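Local coordinates for protein transcriptional regulator, LYSR family (PDB 4AB5) that probably controls transcription of methionine-biosynthesis genes as a MetR-like, DNA-binding regulator, represented here by its C-terminal regulatory domain, at residues P91-N96 with Y169-Q174; V83-P88 with A142-V147; W98-F103 with K128-P133; C16-D21 with A154-W159. All blocks are in the same frame, centred on the assembly; numbering follows the deposited sequence.

Interaction 1. Residues P91-N96 with Y169-Q174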
loop_
_atom_site.group_PDB
_atom_site.type_symbol
_atom_site.label_atom_id
_atom_site.label_comp_id
_atom_site.label_asym_id
_atom_site.label_seq_id
_atom_site.Cartn_x
_atom_site.Cartn_y
_atom_site.Cartn_z
ATOM N N PRO B 91 -17.854 -17.729 11.971
ATOM C CA PRO B 91 -18.425 -19.060 11.691
ATOM C C PRO B 91 -17.739 -19.869 10.584
ATOM O O PRO B 91 -17.675 -21.095 10.685
ATOM C CB PRO B 91 -19.874 -18.738 11.315
ATOM C CG PRO B 91 -20.169 -17.484 12.063
ATOM C CD PRO B 91 -18.911 -16.694 11.960
ATOM N N LEU B 92 -17.208 -19.191 9.547
ATOM C CA LEU B 92 -16.522 -19.843 8.424
ATOM C C LEU B 92 -15.221 -20.557 8.788
ATOM O O LEU B 92 -14.758 -21.394 8.009
ATOM C CB LEU B 92 -16.311 -18.895 7.237
ATOM C CG LEU B 92 -17.544 -18.506 6.423
ATOM C CD1 LEU B 92 -17.216 -17.361 5.494
ATOM C CD2 LEU B 92 -18.096 -19.694 5.629
ATOM N N ALA B 93 -14.659 -20.278 9.979
ATOM C CA ALA B 93 -13.450 -20.947 10.461
ATOM C C ALA B 93 -13.753 -22.424 10.758
ATOM O O ALA B 93 -12.839 -23.246 10.762
ATOM C CB ALA B 93 -12.911 -20.249 11.703
ATOM N N ALA B 94 -15.042 -22.758 10.957
ATOM C CA ALA B 94 -15.529 -24.114 11.201
ATOM C C ALA B 94 -15.446 -25.005 9.950
ATOM O O ALA B 94 -15.409 -26.228 10.080
ATOM C CB ALA B 94 -16.961 -24.064 11.706
ATOM N N LYS B 95 -15.443 -24.394 8.746
ATOM C CA LYS B 95 -15.351 -25.100 7.470
ATOM C C LYS B 95 -13.902 -25.117 6.994
ATOM O O LYS B 95 -13.266 -24.065 6.941
ATOM C CB LYS B 95 -16.230 -24.430 6.400
ATOM C CG LYS B 95 -17.729 -24.545 6.636
ATOM C CD LYS B 95 -18.547 -24.220 5.380
ATOM C CE LYS B 95 -18.801 -25.436 4.518
ATOM N NZ LYS B 95 -19.744 -25.153 3.406
ATOM N N ASN B 96 -13.383 -26.305 6.637
ATOM C CA ASN B 96 -12.018 -26.451 6.110
ATOM C C ASN B 96 -11.939 -25.916 4.683
ATOM O O ASN B 96 -10.940 -25.310 4.306
ATOM C CB ASN B 96 -11.564 -27.916 6.141
ATOM C CG ASN B 96 -10.942 -28.392 7.444
ATOM O OD1 ASN B 96 -10.767 -29.595 7.657
ATOM N ND2 ASN B 96 -10.559 -27.480 8.330
ATOM N N TYR B 169 -4.125 -12.749 13.820
ATOM C CA TYR B 169 -5.154 -11.863 13.270
ATOM C C TYR B 169 -6.245 -12.631 12.516
ATOM O O TYR B 169 -7.431 -12.382 12.713
ATOM C CB TYR B 169 -4.531 -10.804 12.319
ATOM C CG TYR B 169 -3.484 -9.888 12.916
ATOM C CD1 TYR B 169 -3.547 -9.498 14.252
ATOM C CD2 TYR B 169 -2.486 -9.330 12.125
ATOM C CE1 TYR B 169 -2.608 -8.631 14.798
ATOM C CE2 TYR B 169 -1.549 -8.450 12.657
ATOM C CZ TYR B 169 -1.616 -8.097 13.994
ATOM O OH TYR B 169 -0.692 -7.235 14.537
ATOM N N VAL B 170 -5.832 -13.536 11.625
ATOM C CA VAL B 170 -6.733 -14.289 10.760
ATOM C C VAL B 170 -6.378 -15.779 10.736
ATOM O O VAL B 170 -5.324 -16.189 11.234
ATOM C CB VAL B 170 -6.733 -13.694 9.307
ATOM C CG1 VAL B 170 -7.318 -12.285 9.263
ATOM C CG2 VAL B 170 -5.336 -13.725 8.669
ATOM N N VAL B 171 -7.270 -16.577 10.137
ATOM C CA VAL B 171 -7.084 -18.003 9.872
ATOM C C VAL B 171 -7.273 -18.140 8.371
ATOM O O VAL B 171 -7.949 -17.296 7.769
ATOM C CB VAL B 171 -7.995 -18.957 10.698
ATOM C CG1 VAL B 171 -7.687 -18.873 12.190
ATOM C CG2 VAL B 171 -9.477 -18.716 10.438
ATOM N N HIS B 172 -6.641 -19.134 7.752
ATOM C CA HIS B 172 -6.788 -19.304 6.311
ATOM C C HIS B 172 -7.499 -20.589 5.979
ATOM O O HIS B 172 -7.351 -21.584 6.702
ATOM C CB HIS B 172 -5.459 -19.127 5.550
ATOM C CG HIS B 172 -4.533 -20.296 5.631
ATOM N ND1 HIS B 172 -4.334 -21.133 4.540
ATOM C CD2 HIS B 172 -3.762 -20.723 6.659
ATOM C CE1 HIS B 172 -3.462 -22.042 4.947
ATOM N NE2 HIS B 172 -3.080 -21.828 6.210
ATOM N N ARG B 173 -8.323 -20.549 4.918
ATOM C CA ARG B 173 -9.112 -21.695 4.467
ATOM C C ARG B 173 -9.060 -21.845 2.959
ATOM O O ARG B 173 -8.911 -20.858 2.234
ATOM C CB ARG B 173 -10.581 -21.599 4.939
ATOM C CG ARG B 173 -10.787 -21.537 6.456
ATOM C CD ARG B 173 -10.394 -22.830 7.130
ATOM N NE ARG B 173 -10.687 -22.836 8.559
ATOM C CZ ARG B 173 -9.793 -22.586 9.509
ATOM N NH1 ARG B 173 -8.546 -22.264 9.188
ATOM N NH2 ARG B 173 -10.139 -22.652 10.786
ATOM N N GLN B 174 -9.216 -23.093 2.494
ATOM C CA GLN B 174 -9.213 -23.433 1.081
ATOM C C GLN B 174 -10.484 -22.921 0.400
ATOM O O GLN B 174 -11.583 -23.146 0.902
ATOM C CB GLN B 174 -9.063 -24.945 0.915
ATOM C CG GLN B 174 -8.978 -25.391 -0.528
ATOM C CD GLN B 174 -8.539 -26.814 -0.639
ATOM O OE1 GLN B 174 -9.251 -27.753 -0.289
ATOM N NE2 GLN B 174 -7.353 -26.992 -1.161
#
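In Arg173, CG stands anti to the carbonyl carbon (chi1 -60°), the chain bends at chi2 (-67°), and, extended at chi3, it turns at chi4 (-99°) to set the guanidinium plane. The group meets the carbonyl of Ala93 in the 3-10 turn 91-94 edge-on, in its own plane. Ala93 O is gripped side-on by two nitrogens of the one guanidinium. The bond from Arg173 NH2 to Ala93 O is 2.8 Å long and falls on a lone pair in the carbonyl plane, whereas Arg173 NE reaches the same oxygen at 3.1 Å from above that plane. The third nitrogen, Arg173 NH1, turns back to His172 O of its own strand at 2.8 Å, so bonds along its rim fix the rotation of the group. Lys95 O, just after the turn, lies at the same edge, 3.1 Å from Arg173 CD. Over one face, offset toward the rim, sits Val171 CG2, which also meets Ala93 CB at 4.0 Å. Carbonyl oxygens along the edge would partly offset the positive charge. Beyond it the backbones draw together, and Gln174 N gives Asn96 O a weak bond of 3.3 Å. The contact is a surface one, in which an irregular connection is pinned to a strand mainly by the Arg173 side chain. Lys95 carries its amino group off to a salt bridge with Asp102. Strand 171-189 is flanked here by strand 72-86, which bonds to Val171 and Arg173, and by strand 97-98, where Trp98 pairs with Gln174.

Interaction 2. Residues V83-P88 with A142-V147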
loop_
_atom_site.group_PDB
_atom_site.type_symbol
_atom_site.label_atom_id
_atom_site.label_comp_id
_atom_site.label_asym_id
_atom_site.label_seq_id
_atom_site.Cartn_x
_atom_site.Cartn_y
_atom_site.Cartn_z
ATOM N N VAL B 83 -5.977 -18.018 -0.885
ATOM C CA VAL B 83 -6.603 -18.545 0.325
ATOM C C VAL B 83 -7.647 -17.581 0.839
ATOM O O VAL B 83 -7.502 -16.363 0.679
ATOM C CB VAL B 83 -5.590 -18.979 1.425
ATOM C CG1 VAL B 83 -4.703 -20.126 0.942
ATOM C CG2 VAL B 83 -4.746 -17.805 1.930
ATOM N N GLY B 84 -8.700 -18.139 1.428
ATOM C CA GLY B 84 -9.763 -17.370 2.048
ATOM C C GLY B 84 -9.348 -17.048 3.468
ATOM O O GLY B 84 -8.791 -17.905 4.157
ATOM N N ILE B 85 -9.549 -15.796 3.897
ATOM C CA ILE B 85 -9.223 -15.372 5.258
ATOM C C ILE B 85 -10.436 -14.863 5.995
ATOM O O ILE B 85 -11.253 -14.136 5.425
ATOM C CB ILE B 85 -8.003 -14.409 5.370
ATOM C CG1 ILE B 85 -8.200 -13.087 4.574
ATOM C CG2 ILE B 85 -6.709 -15.127 4.983
ATOM C CD1 ILE B 85 -7.383 -11.875 5.076
ATOM N N CYS B 86 -10.562 -15.273 7.256
ATOM C CA CYS B 86 -11.615 -14.844 8.181
ATOM C C CYS B 86 -11.003 -14.705 9.582
ATOM O O CYS B 86 -9.881 -15.156 9.803
ATOM C CB CYS B 86 -12.812 -15.797 8.165
ATOM S SG CYS B 86 -12.503 -17.407 8.934
ATOM N N ALA B 87 -11.711 -14.064 10.514
ATOM C CA ALA B 87 -11.235 -13.911 11.889
ATOM C C ALA B 87 -11.300 -15.290 12.568
ATOM O O ALA B 87 -12.148 -16.097 12.176
ATOM C CB ALA B 87 -12.107 -12.916 12.640
ATOM N N PRO B 88 -10.430 -15.607 13.563
ATOM C CA PRO B 88 -10.495 -16.939 14.202
ATOM C C PRO B 88 -11.862 -17.328 14.792
ATOM O O PRO B 88 -12.185 -18.509 14.832
ATOM C CB PRO B 88 -9.410 -16.861 15.278
ATOM C CG PRO B 88 -8.466 -15.821 14.784
ATOM C CD PRO B 88 -9.343 -14.795 14.148
ATOM N N ALA B 142 -4.666 -3.053 5.861
ATOM C CA ALA B 142 -6.000 -2.597 6.238
ATOM C C ALA B 142 -7.030 -3.707 5.995
ATOM O O ALA B 142 -7.918 -3.875 6.823
ATOM C CB ALA B 142 -6.370 -1.336 5.476
ATOM N N ILE B 143 -6.885 -4.490 4.889
ATOM C CA ILE B 143 -7.749 -5.638 4.593
ATOM C C ILE B 143 -7.707 -6.643 5.754
ATOM O O ILE B 143 -8.767 -7.001 6.270
ATOM C CB ILE B 143 -7.441 -6.311 3.219
ATOM C CG1 ILE B 143 -7.794 -5.352 2.041
ATOM C CG2 ILE B 143 -8.188 -7.672 3.082
ATOM C CD1 ILE B 143 -7.417 -5.831 0.635
ATOM N N ILE B 144 -6.487 -7.049 6.189
ATOM C CA ILE B 144 -6.265 -7.988 7.285
ATOM C C ILE B 144 -6.883 -7.515 8.593
ATOM O O ILE B 144 -7.561 -8.308 9.248
ATOM C CB ILE B 144 -4.769 -8.446 7.377
ATOM C CG1 ILE B 144 -4.518 -9.613 6.408
ATOM C CG2 ILE B 144 -4.337 -8.848 8.807
ATOM C CD1 ILE B 144 -3.694 -9.286 5.306
ATOM N N GLN B 145 -6.710 -6.221 8.945
ATOM C CA GLN B 145 -7.292 -5.675 10.189
ATOM C C GLN B 145 -8.809 -5.626 10.170
ATOM O O GLN B 145 -9.428 -5.829 11.201
ATOM C CB GLN B 145 -6.693 -4.316 10.576
ATOM C CG GLN B 145 -5.217 -4.362 10.975
ATOM C CD GLN B 145 -4.885 -5.352 12.069
ATOM O OE1 GLN B 145 -5.609 -5.508 13.052
ATOM N NE2 GLN B 145 -3.753 -6.013 11.933
ATOM N N LEU B 146 -9.399 -5.394 8.986
ATOM C CA LEU B 146 -10.842 -5.380 8.774
ATOM C C LEU B 146 -11.399 -6.810 8.886
ATOM O O LEU B 146 -12.430 -7.020 9.532
ATOM C CB LEU B 146 -11.181 -4.768 7.405
ATOM C CG LEU B 146 -11.111 -3.247 7.286
ATOM C CD1 LEU B 146 -11.295 -2.830 5.855
ATOM C CD2 LEU B 146 -12.140 -2.561 8.167
ATOM N N VAL B 147 -10.681 -7.793 8.300
ATOM C CA VAL B 147 -11.044 -9.212 8.375
ATOM C C VAL B 147 -10.991 -9.674 9.860
ATOM O O VAL B 147 -11.965 -10.240 10.358
ATOM C CB VAL B 147 -10.197 -10.104 7.410
ATOM C CG1 VAL B 147 -10.491 -11.580 7.619
ATOM C CG2 VAL B 147 -10.447 -9.739 5.946
HETATM O O HOH W 1 -13.820 -12.077 9.572
#
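Helix-on-sheet packing of the alpha/beta kind, in the periplasmic-binding-protein-like fold of LysR regulatory domains, brings helix 140-148 against the end of strand 72-86. The axes of strand 83-86 and helix 142-147 approach to 8.7 Å, their N-to-C directions 54° apart. Ile85 and Val147 point at each other and carry most of the buried surface. With CG1 in the crowded position between backbone N and carbonyl carbon (chi1 60°), Ile85 sends its CD1 toward the helix. There Ile85 CD1 touches Val147 CG2 at 3.8 Å and Ile144 CG1 at 3.9 Å, crossing both side chains at about a right angle. Val147 divides its work between two methyls. CG2 meets the isoleucine tip, while Val147 CG1, anti to the backbone N, lies along the strand's main chain, 3.5 Å from Cys86 CA. All the touching residues are buried, and no direct hydrogen bond joins the segments. The same helix also belongs to the dimer interface, where Gln145 bonds to Arg31 of the second subunit. Where strand gives way to loop, polar main-chain atoms are joined through a single water, which accepts from Ala87 N at 3.0 Å and donates to Val147 O at 2.7 Å.

Interaction 3. Residues W98-F103 with K128-P133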
loop_
_atom_site.group_PDB
_atom_site.type_symbol
_atom_site.label_atom_id
_atom_site.label_comp_id
_atom_site.label_asym_id
_atom_site.label_seq_id
_atom_site.Cartn_x
_atom_site.Cartn_y
_atom_site.Cartn_z
ATOM N N TRP B 98 -14.173 -23.627 1.695
ATOM C CA TRP B 98 -15.272 -22.699 1.434
ATOM C C TRP B 98 -15.785 -22.884 0.011
ATOM O O TRP B 98 -15.021 -22.731 -0.947
ATOM C CB TRP B 98 -14.843 -21.238 1.646
ATOM C CG TRP B 98 -14.400 -20.888 3.038
ATOM C CD1 TRP B 98 -14.476 -21.671 4.153
ATOM C CD2 TRP B 98 -13.841 -19.637 3.465
ATOM N NE1 TRP B 98 -13.990 -20.993 5.245
ATOM C CE2 TRP B 98 -13.606 -19.736 4.855
ATOM C CE3 TRP B 98 -13.528 -18.433 2.810
ATOM C CZ2 TRP B 98 -13.032 -18.693 5.594
ATOM C CZ3 TRP B 98 -12.995 -17.387 3.552
ATOM C CH2 TRP B 98 -12.747 -17.524 4.923
ATOM N N THR B 99 -17.076 -23.232 -0.131
ATOM C CA THR B 99 -17.719 -23.382 -1.442
ATOM C C THR B 99 -18.111 -21.971 -1.900
ATOM O O THR B 99 -18.167 -21.065 -1.065
ATOM C CB THR B 99 -18.971 -24.301 -1.345
ATOM O OG1 THR B 99 -19.961 -23.687 -0.518
ATOM C CG2 THR B 99 -18.654 -25.698 -0.825
ATOM N N ALA B 100 -18.414 -21.782 -3.192
ATOM C CA ALA B 100 -18.854 -20.492 -3.741
ATOM C C ALA B 100 -20.063 -19.931 -2.953
ATOM O O ALA B 100 -20.100 -18.735 -2.645
ATOM C CB ALA B 100 -19.212 -20.650 -5.211
ATOM N N GLU B 101 -21.001 -20.824 -2.566
ATOM C CA GLU B 101 -22.214 -20.535 -1.789
ATOM C C GLU B 101 -21.941 -19.998 -0.369
ATOM O O GLU B 101 -22.804 -19.321 0.191
ATOM C CB GLU B 101 -23.116 -21.781 -1.720
ATOM C CG GLU B 101 -23.827 -22.131 -3.026
ATOM C CD GLU B 101 -23.026 -22.786 -4.140
ATOM O OE1 GLU B 101 -21.873 -23.213 -3.892
ATOM O OE2 GLU B 101 -23.560 -22.873 -5.271
ATOM N N ASP B 102 -20.750 -20.287 0.210
ATOM C CA ASP B 102 -20.357 -19.816 1.550
ATOM C C ASP B 102 -20.074 -18.305 1.596
ATOM O O ASP B 102 -20.057 -17.717 2.678
ATOM C CB ASP B 102 -19.171 -20.625 2.112
ATOM C CG ASP B 102 -19.472 -22.082 2.414
ATOM O OD1 ASP B 102 -20.584 -22.374 2.908
ATOM O OD2 ASP B 102 -18.582 -22.926 2.202
ATOM N N PHE B 103 -19.881 -17.690 0.416
ATOM C CA PHE B 103 -19.626 -16.268 0.220
ATOM C C PHE B 103 -20.927 -15.444 0.136
ATOM O O PHE B 103 -20.867 -14.233 0.329
ATOM C CB PHE B 103 -18.790 -16.056 -1.057
ATOM C CG PHE B 103 -17.394 -16.637 -1.019
ATOM C CD1 PHE B 103 -17.162 -17.958 -1.388
ATOM C CD2 PHE B 103 -16.307 -15.858 -0.623
ATOM C CE1 PHE B 103 -15.873 -18.496 -1.344
ATOM C CE2 PHE B 103 -15.019 -16.398 -0.578
ATOM C CZ PHE B 103 -14.811 -17.710 -0.941
ATOM N N LYS B 128 -21.231 -18.396 -11.001
ATOM C CA LYS B 128 -22.287 -19.009 -10.207
ATOM C C LYS B 128 -23.388 -17.997 -9.891
ATOM O O LYS B 128 -24.389 -18.361 -9.271
ATOM C CB LYS B 128 -21.715 -19.644 -8.931
ATOM C CG LYS B 128 -21.100 -21.010 -9.165
ATOM C CD LYS B 128 -21.362 -21.940 -8.006
ATOM C CE LYS B 128 -21.087 -23.371 -8.386
ATOM N NZ LYS B 128 -21.540 -24.313 -7.331
ATOM N N ASN B 129 -23.222 -16.740 -10.364
ATOM C CA ASN B 129 -24.142 -15.614 -10.157
ATOM C C ASN B 129 -24.183 -15.160 -8.674
ATOM O O ASN B 129 -25.240 -14.782 -8.139
ATOM C CB ASN B 129 -25.539 -15.898 -10.755
ATOM C CG ASN B 129 -26.418 -14.688 -10.938
ATOM O OD1 ASN B 129 -26.018 -13.660 -11.502
ATOM N ND2 ASN B 129 -27.657 -14.805 -10.482
ATOM N N ILE B 130 -23.002 -15.190 -8.021
ATOM C CA ILE B 130 -22.830 -14.754 -6.641
ATOM C C ILE B 130 -22.089 -13.408 -6.644
ATOM O O ILE B 130 -20.973 -13.316 -7.141
ATOM C CB ILE B 130 -22.134 -15.847 -5.774
ATOM C CG1 ILE B 130 -23.051 -17.089 -5.616
ATOM C CG2 ILE B 130 -21.696 -15.287 -4.405
ATOM C CD1 ILE B 130 -22.357 -18.416 -5.431
ATOM N N ASN B 131 -22.738 -12.364 -6.127
ATOM C CA ASN B 131 -22.188 -11.016 -6.012
ATOM C C ASN B 131 -22.400 -10.560 -4.545
ATOM O O ASN B 131 -23.398 -9.894 -4.233
ATOM C CB ASN B 131 -22.854 -10.069 -7.027
ATOM C CG ASN B 131 -22.358 -8.634 -7.043
ATOM O OD1 ASN B 131 -21.338 -8.275 -6.451
ATOM N ND2 ASN B 131 -23.061 -7.778 -7.772
ATOM N N PRO B 132 -21.498 -10.965 -3.625
ATOM C CA PRO B 132 -21.668 -10.586 -2.211
ATOM C C PRO B 132 -21.457 -9.090 -1.926
ATOM O O PRO B 132 -20.856 -8.414 -2.767
ATOM C CB PRO B 132 -20.606 -11.436 -1.498
ATOM C CG PRO B 132 -19.565 -11.663 -2.509
ATOM C CD PRO B 132 -20.286 -11.792 -3.813
ATOM N N PRO B 133 -21.912 -8.546 -0.756
ATOM C CA PRO B 133 -21.633 -7.125 -0.442
ATOM C C PRO B 133 -20.124 -6.897 -0.381
ATOM O O PRO B 133 -19.383 -7.781 0.044
ATOM C CB PRO B 133 -22.265 -6.917 0.943
ATOM C CG PRO B 133 -23.189 -8.054 1.122
ATOM C CD PRO B 133 -22.632 -9.199 0.354
HETATM O O HOH W 2 -20.787 -25.304 -4.930
#
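A salt bridge doubled by a water is the odd feature of this pairing of two irregular segments. Lys128 NZ lies 3.2 Å from Glu101 OE2 and approaches on that oxygen's syn lone pair, the side of its twin. The twin is reached through a water, which donates a hydrogen bond to Glu101 OE1 at 2.6 Å and accepts one from Lys128 NZ at 2.7 Å. Both oxygens of the carboxylate are thus tied to one ammonium, directly or by relay. Each chain bends at chi2 (76° in Glu101, -143° in Lys128), and the two cross at about a right angle. On the way, Lys128 CD rests on Ala100 CB at 3.8 Å. Beyond this exposed bridge the contact turns apolar and buried, Ile130 CD1 tucking against Ala100 CB at 3.9 Å. Pro132 CB lies against the carbonyl oxygen of Phe103, 3.4 Å from Phe103 O. Asn129, with positive phi, is the C-prime residue of a Schellman motif closing the preceding helix, after which Ile130 points toward 98-103. Across the turn, Thr99 N bonds to Asp102 OD2 at 2.8 Å, an oxygen that also pairs with Lys95. Helix 119-125 packs on the buried side chains, Ile124 meeting Ala100, Leu120 meeting Phe103, and Leu125 both Phe103 and Ile130. The segments lead, 98-103 after a short loop, to the parallel strands 108-110 and 134-136.

Interaction 4. Residues C16-D21 with A154-W159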
loop_
_atom_site.group_PDB
_atom_site.type_symbol
_atom_site.label_atom_id
_atom_site.label_comp_id
_atom_site.label_asym_id
_atom_site.label_seq_id
_atom_site.Cartn_x
_atom_site.Cartn_y
_atom_site.Cartn_z
ATOM N N CYS B 16 -2.012 -5.130 -10.585
ATOM C CA CYS B 16 -2.164 -6.067 -9.472
ATOM C C CYS B 16 -1.461 -5.532 -8.216
ATOM O O CYS B 16 -0.267 -5.226 -8.259
ATOM C CB CYS B 16 -1.662 -7.452 -9.894
ATOM S SG CYS B 16 -0.913 -8.461 -8.575
ATOM N N HIS B 17 -2.219 -5.401 -7.107
ATOM C CA HIS B 17 -1.762 -4.853 -5.822
ATOM C C HIS B 17 -0.709 -5.693 -5.087
ATOM O O HIS B 17 0.317 -5.140 -4.687
ATOM C CB HIS B 17 -2.967 -4.572 -4.917
ATOM C CG HIS B 17 -3.841 -3.440 -5.368
ATOM N ND1 HIS B 17 -3.988 -2.295 -4.602
ATOM C CD2 HIS B 17 -4.635 -3.335 -6.462
ATOM C CE1 HIS B 17 -4.841 -1.527 -5.259
ATOM N NE2 HIS B 17 -5.259 -2.109 -6.382
ATOM N N THR B 18 -0.967 -7.010 -4.881
ATOM C CA THR B 18 -0.043 -7.921 -4.181
ATOM C C THR B 18 1.312 -8.037 -4.881
ATOM O O THR B 18 2.328 -8.215 -4.209
ATOM C CB THR B 18 -0.670 -9.303 -3.891
ATOM O OG1 THR B 18 -1.065 -9.940 -5.108
ATOM C CG2 THR B 18 -1.830 -9.234 -2.923
ATOM N N CYS B 19 1.313 -7.909 -6.227
ATOM C CA CYS B 19 2.479 -7.943 -7.125
ATOM C C CYS B 19 3.621 -7.040 -6.653
ATOM O O CYS B 19 4.776 -7.461 -6.672
ATOM C CB CYS B 19 2.065 -7.613 -8.556
ATOM S SG CYS B 19 0.961 -8.838 -9.312
ATOM N N PHE B 20 3.281 -5.820 -6.187
ATOM C CA PHE B 20 4.206 -4.799 -5.685
ATOM C C PHE B 20 5.125 -5.291 -4.562
ATOM O O PHE B 20 6.275 -4.843 -4.476
ATOM C CB PHE B 20 3.431 -3.541 -5.262
ATOM C CG PHE B 20 2.988 -2.661 -6.407
ATOM C CD1 PHE B 20 1.850 -2.972 -7.148
ATOM C CD2 PHE B 20 3.702 -1.512 -6.739
ATOM C CE1 PHE B 20 1.441 -2.154 -8.214
ATOM C CE2 PHE B 20 3.306 -0.706 -7.813
ATOM C CZ PHE B 20 2.173 -1.026 -8.538
ATOM N N ASP B 21 4.649 -6.240 -3.736
ATOM C CA ASP B 21 5.450 -6.811 -2.654
ATOM C C ASP B 21 6.740 -7.467 -3.126
ATOM O O ASP B 21 7.767 -7.330 -2.459
ATOM C CB ASP B 21 4.614 -7.772 -1.793
ATOM C CG ASP B 21 3.644 -7.082 -0.847
ATOM O OD1 ASP B 21 3.661 -5.826 -0.782
ATOM O OD2 ASP B 21 2.874 -7.797 -0.161
ATOM N N ALA B 154 -11.957 -12.203 3.034
ATOM C CA ALA B 154 -11.156 -11.849 1.857
ATOM C C ALA B 154 -10.476 -13.058 1.250
ATOM O O ALA B 154 -10.417 -14.109 1.879
ATOM C CB ALA B 154 -10.105 -10.807 2.227
ATOM N N ALA B 155 -9.970 -12.903 0.013
ATOM C CA ALA B 155 -9.191 -13.900 -0.717
ATOM C C ALA B 155 -7.848 -13.252 -1.032
ATOM O O ALA B 155 -7.797 -12.202 -1.684
ATOM C CB ALA B 155 -9.893 -14.310 -2.002
ATOM N N LEU B 156 -6.770 -13.834 -0.512
ATOM C CA LEU B 156 -5.428 -13.295 -0.716
ATOM C C LEU B 156 -4.418 -14.403 -0.989
ATOM O O LEU B 156 -4.672 -15.536 -0.580
ATOM C CB LEU B 156 -4.988 -12.462 0.511
ATOM C CG LEU B 156 -5.643 -11.092 0.710
ATOM C CD1 LEU B 156 -5.326 -10.551 2.085
ATOM C CD2 LEU B 156 -5.213 -10.100 -0.367
ATOM N N PRO B 157 -3.273 -14.119 -1.665
ATOM C CA PRO B 157 -2.272 -15.181 -1.878
ATOM C C PRO B 157 -1.800 -15.731 -0.532
ATOM O O PRO B 157 -1.722 -14.977 0.438
ATOM C CB PRO B 157 -1.119 -14.449 -2.582
ATOM C CG PRO B 157 -1.724 -13.228 -3.168
ATOM C CD PRO B 157 -2.815 -12.831 -2.234
ATOM N N TYR B 158 -1.511 -17.036 -0.465
ATOM C CA TYR B 158 -1.033 -17.664 0.761
ATOM C C TYR B 158 0.230 -16.957 1.297
ATOM O O TYR B 158 0.319 -16.708 2.502
ATOM C CB TYR B 158 -0.801 -19.181 0.557
ATOM C CG TYR B 158 -0.178 -19.858 1.758
ATOM C CD1 TYR B 158 -0.932 -20.140 2.897
ATOM C CD2 TYR B 158 1.183 -20.153 1.787
ATOM C CE1 TYR B 158 -0.351 -20.711 4.028
ATOM C CE2 TYR B 158 1.773 -20.724 2.911
ATOM C CZ TYR B 158 0.999 -21.014 4.026
ATOM O OH TYR B 158 1.565 -21.569 5.148
ATOM N N TRP B 159 1.194 -16.629 0.406
ATOM C CA TRP B 159 2.430 -15.955 0.806
ATOM C C TRP B 159 2.215 -14.597 1.514
ATOM O O TRP B 159 2.961 -14.283 2.441
ATOM C CB TRP B 159 3.448 -15.865 -0.350
ATOM C CG TRP B 159 2.958 -15.123 -1.554
ATOM C CD1 TRP B 159 2.415 -15.663 -2.680
ATOM C CD2 TRP B 159 2.986 -13.702 -1.760
ATOM N NE1 TRP B 159 2.097 -14.669 -3.576
ATOM C CE2 TRP B 159 2.415 -13.453 -3.026
ATOM C CE3 TRP B 159 3.428 -12.607 -0.989
ATOM C CZ2 TRP B 159 2.287 -12.160 -3.548
ATOM C CZ3 TRP B 159 3.287 -11.329 -1.502
ATOM C CH2 TRP B 159 2.726 -11.115 -2.768
#
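The indole of Trp159 has Pro157 CB over one face, toward the rim, and atoms of the 16-21 turn at its edge. Trp159 CH2 meets Thr18 O at 3.3 Å, and Trp159 CZ3 meets Asp21 OD2 at 3.8 Å, the carboxylate plane standing 71° from the ring. In the two-subdomain, periplasmic-binding-protein-like fold of LysR regulators, this is a meeting of the lobes: the segment leading into helix 20-33 faces the junction of strand 154-157 and helix 158-166. Relatives bind their effectors in the cleft between such lobes, so the contact probably borders that region. Trp159 CG takes the crowded position between backbone N and carbonyl carbon (chi1 60°), which turns the ring toward 16-21. Tyr80 meets the indole edge-to-face. Pro157, the N-cap residue of helix 158-166, adds a tip-to-tip approach, Pro157 CD lying 3.8 Å from Thr18 CG2. No hydrogen bond crosses between the segments; carbonyl and carboxylate oxygens lie at the ring edge, where its C-H groups would carry slight positive charge. Ile141 of the second subunit packs against Phe20 and Asp21. The turn itself is braced by a disulfide, with Cys16 SG and Cys19 SG 2.0 Å apart.

Traced from the N terminus, the chain first offers 16-21, whose partner 154-159 comes more than 130 residues later, so interaction 4 closes the widest loop and joins the two lobes. Within that span, interaction 2 closes a shorter one from 83-88 to 142-147, setting a helix on the sheet. Interaction 1 starts inside both loops but ends beyond them at 169-174, so it crosses each. Interaction 3, between 98-103 and 128-133, is the innermost, enclosed by all three. Strands 72-86, 154-157 and 171-189 lie in one sheet and connect interactions 1, 2 and 4. Trp98 packs on Gly84 and Cys86, bringing interaction 3 against interaction 2.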